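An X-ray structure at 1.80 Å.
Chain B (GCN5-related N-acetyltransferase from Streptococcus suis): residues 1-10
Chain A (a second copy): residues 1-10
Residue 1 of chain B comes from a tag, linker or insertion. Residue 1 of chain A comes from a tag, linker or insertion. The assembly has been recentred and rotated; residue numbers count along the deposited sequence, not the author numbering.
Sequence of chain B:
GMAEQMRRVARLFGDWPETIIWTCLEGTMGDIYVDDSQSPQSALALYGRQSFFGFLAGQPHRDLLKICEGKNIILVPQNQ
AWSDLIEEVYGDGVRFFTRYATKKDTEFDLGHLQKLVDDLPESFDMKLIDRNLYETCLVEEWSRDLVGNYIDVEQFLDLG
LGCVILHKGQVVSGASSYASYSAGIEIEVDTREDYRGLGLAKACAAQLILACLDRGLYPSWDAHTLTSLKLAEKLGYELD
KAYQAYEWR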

ATOM      1  N   GLY B   1      11.490 -13.490  -4.592  1.00 26.98           N
ATOM      2  CA  GLY B   1      12.133 -12.692  -3.502  1.00 27.60           C
ATOM      3  C   GLY B   1      11.208 -12.441  -2.316  1.00 28.09           C
ATOM      4  O   GLY B   1      10.202 -13.142  -2.137  1.00 29.85           O
HETATM    5  N   MSE B   2      11.529 -11.427  -1.516  1.00 27.21           N
HETATM    6  CA  MSE B   2      10.769 -11.117  -0.319  1.00 25.85           C
HETATM    7  C   MSE B   2       9.335 -10.720  -0.602  1.00 26.28           C
HETATM    8  O   MSE B   2       8.415 -11.125   0.143  1.00 24.53           O
HETATM    9  CB  MSE B   2      11.449 -10.006   0.459  1.00 30.48           C
HETATM   10  CG  MSE B   2      12.748 -10.421   1.106  1.00 29.18           C
HETATM   11 SE   MSE B   2      13.632  -9.035   2.072  0.75 18.47          SE
HETATM   12  CE  MSE B   2      12.171  -8.672   3.258  1.00 19.88           C
ATOM     13  N   ALA B   3       9.132  -9.924  -1.652  1.00 26.39           N
ATOM     14  CA  ALA B   3       7.799  -9.499  -2.037  1.00 24.61           C
ATOM     15  C   ALA B   3       6.946 -10.676  -2.555  1.00 26.84           C
ATOM     16  O   ALA B   3       5.736 -10.750  -2.269  1.00 25.72           O
ATOM     17  CB  ALA B   3       7.857  -8.387  -3.049  1.00 24.52           C
ATOM     18  N   GLU B   4       7.549 -11.598  -3.301  1.00 23.88           N
ATOM     19  CA  GLU B   4       6.807 -12.753  -3.762  1.00 27.83           C
ATOM     20  C   GLU B   4       6.398 -13.588  -2.534  1.00 28.56           C
ATOM     21  O   GLU B   4       5.268 -14.058  -2.433  1.00 27.72           O
ATOM     22  CB  GLU B   4       7.616 -13.596  -4.760  1.00 27.93           C
ATOM     23  CG  GLU B   4       6.877 -14.881  -5.237  1.00 28.18           C
ATOM     24  N   GLN B   5       7.325 -13.753  -1.601  1.00 30.94           N
ATOM     25  CA  GLN B   5       7.046 -14.516  -0.382  1.00 31.39           C
ATOM     26  C   GLN B   5       5.871 -13.958   0.443  1.00 30.25           C
ATOM     27  O   GLN B   5       5.085 -14.702   1.009  1.00 28.58           O
ATOM     28  CB  GLN B   5       8.310 -14.616   0.474  1.00 34.07           C
ATOM     29  CG  GLN B   5       9.362 -15.486  -0.160  1.00 38.42           C
ATOM     30  CD  GLN B   5       8.908 -16.931  -0.289  1.00 55.94           C
ATOM     31  OE1 GLN B   5       8.537 -17.383  -1.378  1.00 65.98           O
ATOM     32  NE2 GLN B   5       8.869 -17.644   0.834  1.00 60.97           N
HETATM   33  N   MSE B   6       5.755 -12.651   0.494  1.00 25.49           N
HETATM   34  CA  MSE B   6       4.679 -12.044   1.205  1.00 25.63           C
HETATM   35  C   MSE B   6       3.350 -12.236   0.433  1.00 27.63           C
HETATM   36  O   MSE B   6       2.270 -12.366   1.059  1.00 26.71           O
HETATM   37  CB  MSE B   6       4.987 -10.564   1.478  1.00 25.67           C
HETATM   38  CG  MSE B   6       3.883  -9.847   2.242  1.00 30.34           C
HETATM   39 SE   MSE B   6       3.444 -10.598   3.967  0.75 16.41          SE
HETATM   40  CE  MSE B   6       4.766 -10.094   4.924  1.00 16.53           C
ATOM     41  N   ARG B   7       3.403 -12.261  -0.896  1.00 26.90           N
ATOM     42  CA  ARG B   7       2.185 -12.501  -1.687  1.00 28.78           C
ATOM     43  C   ARG B   7       1.585 -13.886  -1.407  1.00 29.45           C
ATOM     44  O   ARG B   7       0.362 -14.048  -1.343  1.00 24.63           O
ATOM     45  CB  ARG B   7       2.430 -12.306  -3.187  1.00 27.40           C
ATOM     46  CG  ARG B   7       2.654 -10.843  -3.550  1.00 30.85           C
ATOM     47  CD  ARG B   7       2.668 -10.608  -5.044  1.00 29.87           C
ATOM     48  NE  ARG B   7       3.909 -11.032  -5.673  1.00 27.32           N
ATOM     49  CZ  ARG B   7       4.942 -10.245  -5.957  1.00 26.45           C
ATOM     50  NH1 ARG B   7       4.930  -8.961  -5.656  1.00 30.79           N
ATOM     51  NH2 ARG B   7       6.002 -10.762  -6.557  1.00 29.11           N
ATOM     52  N   ARG B   8       2.468 -14.869  -1.239  1.00 27.43           N
ATOM     53  CA  ARG B   8       2.086 -16.210  -0.894  1.00 29.24           C
ATOM     54  C   ARG B   8       1.460 -16.238   0.487  1.00 29.02           C
ATOM     55  O   ARG B   8       0.430 -16.886   0.690  1.00 29.30           O
ATOM     56  CB  ARG B   8       3.313 -17.125  -0.915  1.00 27.60           C
ATOM     57  N   VAL B   9       2.095 -15.553   1.439  1.00 29.46           N
ATOM     58  CA  VAL B   9       1.581 -15.454   2.813  1.00 28.63           C
ATOM     59  C   VAL B   9       0.202 -14.816   2.836  1.00 28.09           C
ATOM     60  O   VAL B   9      -0.725 -15.333   3.449  1.00 30.54           O
ATOM     61  CB  VAL B   9       2.538 -14.647   3.671  1.00 28.78           C
ATOM     62  CG1 VAL B   9       1.909 -14.293   5.003  1.00 31.25           C
ATOM     63  CG2 VAL B   9       3.818 -15.449   3.867  1.00 29.96           C
ATOM     64  N   ALA B  10       0.024 -13.720   2.117  1.00 28.67           N
ATOM     65  CA  ALA B  10      -1.285 -13.104   2.110  1.00 26.83           C
ATOM     66  C   ALA B  10      -2.366 -14.111   1.685  1.00 29.80           C
ATOM     67  O   ALA B  10      -3.490 -14.032   2.166  1.00 34.28           O
ATOM     68  CB  ALA B  10      -1.294 -11.855   1.232  1.00 26.87           C
TER
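Chain A, residues 1-10: GMAEQMRRVA

Chain A lays its N-terminal helix against the same helix of chain B in a near-antiparallel, largely apolar contact built around four selenomethionines. Residues 2-10 of chain A are helical, with phi near -65° and psi near -40°, and the i to i+4 bonds run from Gln A5 N to Gly A1 O (2.9 Å) through Ala A10 N to Met A6 O (2.9 Å). The N-to-C directions differ by 151° (signed crossing angle -151°), and the axes come no closer than 11.2 Å, a spacing bridged by long side chains.

The register is reciprocal: CA of Met A6 lies 7.6 Å from CA of Met B2, and CA of Met A2 lies 7.7 Å from CA of Met B6. Accordingly, Met A6 CE approaches Met B2 CB at 3.5 Å, while Met B6 CE approaches Met A2 CB at 3.7 Å. Matching rotamers support the near-twofold pairing: Met A2 and Met B2 are both m, t, p, and Met A6 and Met B6 both t, p, p. Met A2 CE also lies 3.7 Å from Val B9 CG2 and 3.7 Å from Gln B5 O; in return, Met B2 SE lies 3.9 Å from Val A9 CG2. No hydrogen bond crosses the 384 Å² buried here, both sides summed, so packing alone joins these stretches.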

ATOM      1  N   GLY A   1       9.400  -9.756  12.544  1.00 19.21           N
ATOM      2  CA  GLY A   1       8.904 -10.688  11.496  1.00 22.58           C
ATOM      3  C   GLY A   1       9.135 -10.203  10.056  1.00 25.65           C
ATOM      4  O   GLY A   1       9.946  -9.285   9.809  1.00 27.69           O
HETATM    5  N   MSE A   2       8.421 -10.835   9.119  1.00 23.62           N
HETATM    6  CA  MSE A   2       8.556 -10.547   7.705  1.00 27.76           C
HETATM    7  C   MSE A   2       8.261  -9.090   7.349  1.00 29.37           C
HETATM    8  O   MSE A   2       8.969  -8.521   6.530  1.00 31.66           O
HETATM    9  CB  MSE A   2       7.675 -11.467   6.850  1.00 26.60           C
HETATM   10  CG  MSE A   2       8.254 -12.889   6.700  1.00 28.78           C
HETATM   11 SE   MSE A   2       7.037 -14.013   5.748  0.75 23.86          SE
HETATM   12  CE  MSE A   2       7.004 -13.505   3.992  1.00 31.29           C
ATOM     13  N   ALA A   3       7.222  -8.503   7.942  1.00 29.54           N
ATOM     14  CA  ALA A   3       6.870  -7.116   7.655  1.00 28.62           C
ATOM     15  C   ALA A   3       7.883  -6.159   8.271  1.00 26.99           C
ATOM     16  O   ALA A   3       8.115  -5.106   7.733  1.00 22.76           O
ATOM     17  CB  ALA A   3       5.489  -6.799   8.157  1.00 27.35           C
ATOM     18  N   GLU A   4       8.470  -6.507   9.405  1.00 25.34           N
ATOM     19  CA  GLU A   4       9.488  -5.656   9.998  1.00 28.19           C
ATOM     20  C   GLU A   4      10.717  -5.671   9.100  1.00 27.98           C
ATOM     21  O   GLU A   4      11.314  -4.627   8.831  1.00 25.48           O
ATOM     22  CB  GLU A   4       9.830  -6.108  11.437  1.00 29.10           C
ATOM     23  CG  GLU A   4      11.006  -5.395  12.086  1.00 31.67           C
ATOM     24  CD  GLU A   4      10.791  -3.896  12.205  1.00 51.53           C
ATOM     25  OE1 GLU A   4       9.673  -3.484  12.602  1.00 58.05           O
ATOM     26  OE2 GLU A   4      11.751  -3.133  11.916  1.00 59.94           O
ATOM     27  N   GLN A   5      11.096  -6.859   8.625  1.00 29.12           N
ATOM     28  CA  GLN A   5      12.258  -6.947   7.745  1.00 30.71           C
ATOM     29  C   GLN A   5      12.012  -6.167   6.452  1.00 29.46           C
ATOM     30  O   GLN A   5      12.927  -5.484   5.960  1.00 29.19           O
ATOM     31  CB  GLN A   5      12.663  -8.402   7.470  1.00 31.91           C
ATOM     32  CG  GLN A   5      13.097  -9.127   8.738  1.00 38.09           C
ATOM     33  CD  GLN A   5      14.251  -8.430   9.470  1.00 40.42           C
ATOM     34  OE1 GLN A   5      14.054  -7.822  10.532  1.00 40.96           O
ATOM     35  NE2 GLN A   5      15.454  -8.502   8.897  1.00 38.16           N
HETATM   36  N   MSE A   6      10.788  -6.214   5.929  1.00 23.90           N
HETATM   37  CA  MSE A   6      10.512  -5.460   4.730  1.00 20.91           C
HETATM   38  C   MSE A   6      10.622  -3.943   5.007  1.00 22.50           C
HETATM   39  O   MSE A   6      11.122  -3.217   4.150  1.00 23.44           O
HETATM   40  CB  MSE A   6       9.189  -5.829   4.110  1.00 18.89           C
HETATM   41  CG  MSE A   6       8.910  -5.100   2.767  1.00 26.62           C
HETATM   42 SE   MSE A   6      10.289  -5.153   1.370  0.75 16.33          SE
HETATM   43  CE  MSE A   6       9.939  -6.842   0.794  1.00 29.88           C
ATOM     44  N   ARG A   7      10.236  -3.484   6.194  1.00 20.52           N
ATOM     45  CA  ARG A   7      10.381  -2.063   6.558  1.00 24.24           C
ATOM     46  C   ARG A   7      11.844  -1.642   6.612  1.00 23.52           C
ATOM     47  O   ARG A   7      12.202  -0.543   6.201  1.00 21.97           O
ATOM     48  CB  ARG A   7       9.673  -1.725   7.884  1.00 22.01           C
ATOM     49  CG  ARG A   7       8.197  -1.752   7.780  1.00 22.09           C
ATOM     50  CD  ARG A   7       7.490  -1.211   9.034  1.00 28.68           C
ATOM     51  NE  ARG A   7       7.477  -2.121  10.197  1.00 30.55           N
ATOM     52  CZ  ARG A   7       6.606  -3.114  10.380  1.00 20.19           C
ATOM     53  NH1 ARG A   7       5.694  -3.405   9.461  1.00 34.10           N
ATOM     54  NH2 ARG A   7       6.669  -3.852  11.478  1.00 28.74           N
ATOM     55  N   ARG A   8      12.696  -2.523   7.117  1.00 23.62           N
ATOM     56  CA  ARG A   8      14.120  -2.262   7.164  1.00 26.29           C
ATOM     57  C   ARG A   8      14.704  -2.136   5.741  1.00 25.52           C
ATOM     58  O   ARG A   8      15.480  -1.219   5.438  1.00 23.87           O
ATOM     59  CB  ARG A   8      14.833  -3.384   7.931  1.00 28.47           C
ATOM     60  CG  ARG A   8      14.457  -3.475   9.409  1.00 35.47           C
ATOM     61  N   VAL A   9      14.300  -3.052   4.866  1.00 26.55           N
ATOM     62  CA  VAL A   9      14.735  -3.063   3.483  1.00 25.13           C
ATOM     63  C   VAL A   9      14.274  -1.794   2.791  1.00 26.01           C
ATOM     64  O   VAL A   9      15.030  -1.166   2.048  1.00 28.48           O
ATOM     65  CB  VAL A   9      14.204  -4.291   2.719  1.00 27.59           C
ATOM     66  CG1 VAL A   9      14.673  -4.245   1.297  1.00 28.74           C
ATOM     67  CG2 VAL A   9      14.705  -5.559   3.371  1.00 23.96           C
ATOM     68  N   ALA A  10      13.055  -1.372   3.072  1.00 25.43           N
ATOM     69  CA  ALA A  10      12.559  -0.175   2.425  1.00 24.77           C
ATOM     70  C   ALA A  10      13.422   1.023   2.803  1.00 25.80           C
ATOM     71  O   ALA A  10      13.630   1.912   1.973  1.00 26.05           O
ATOM     72  CB  ALA A  10      11.137   0.060   2.813  1.00 24.39           C
TER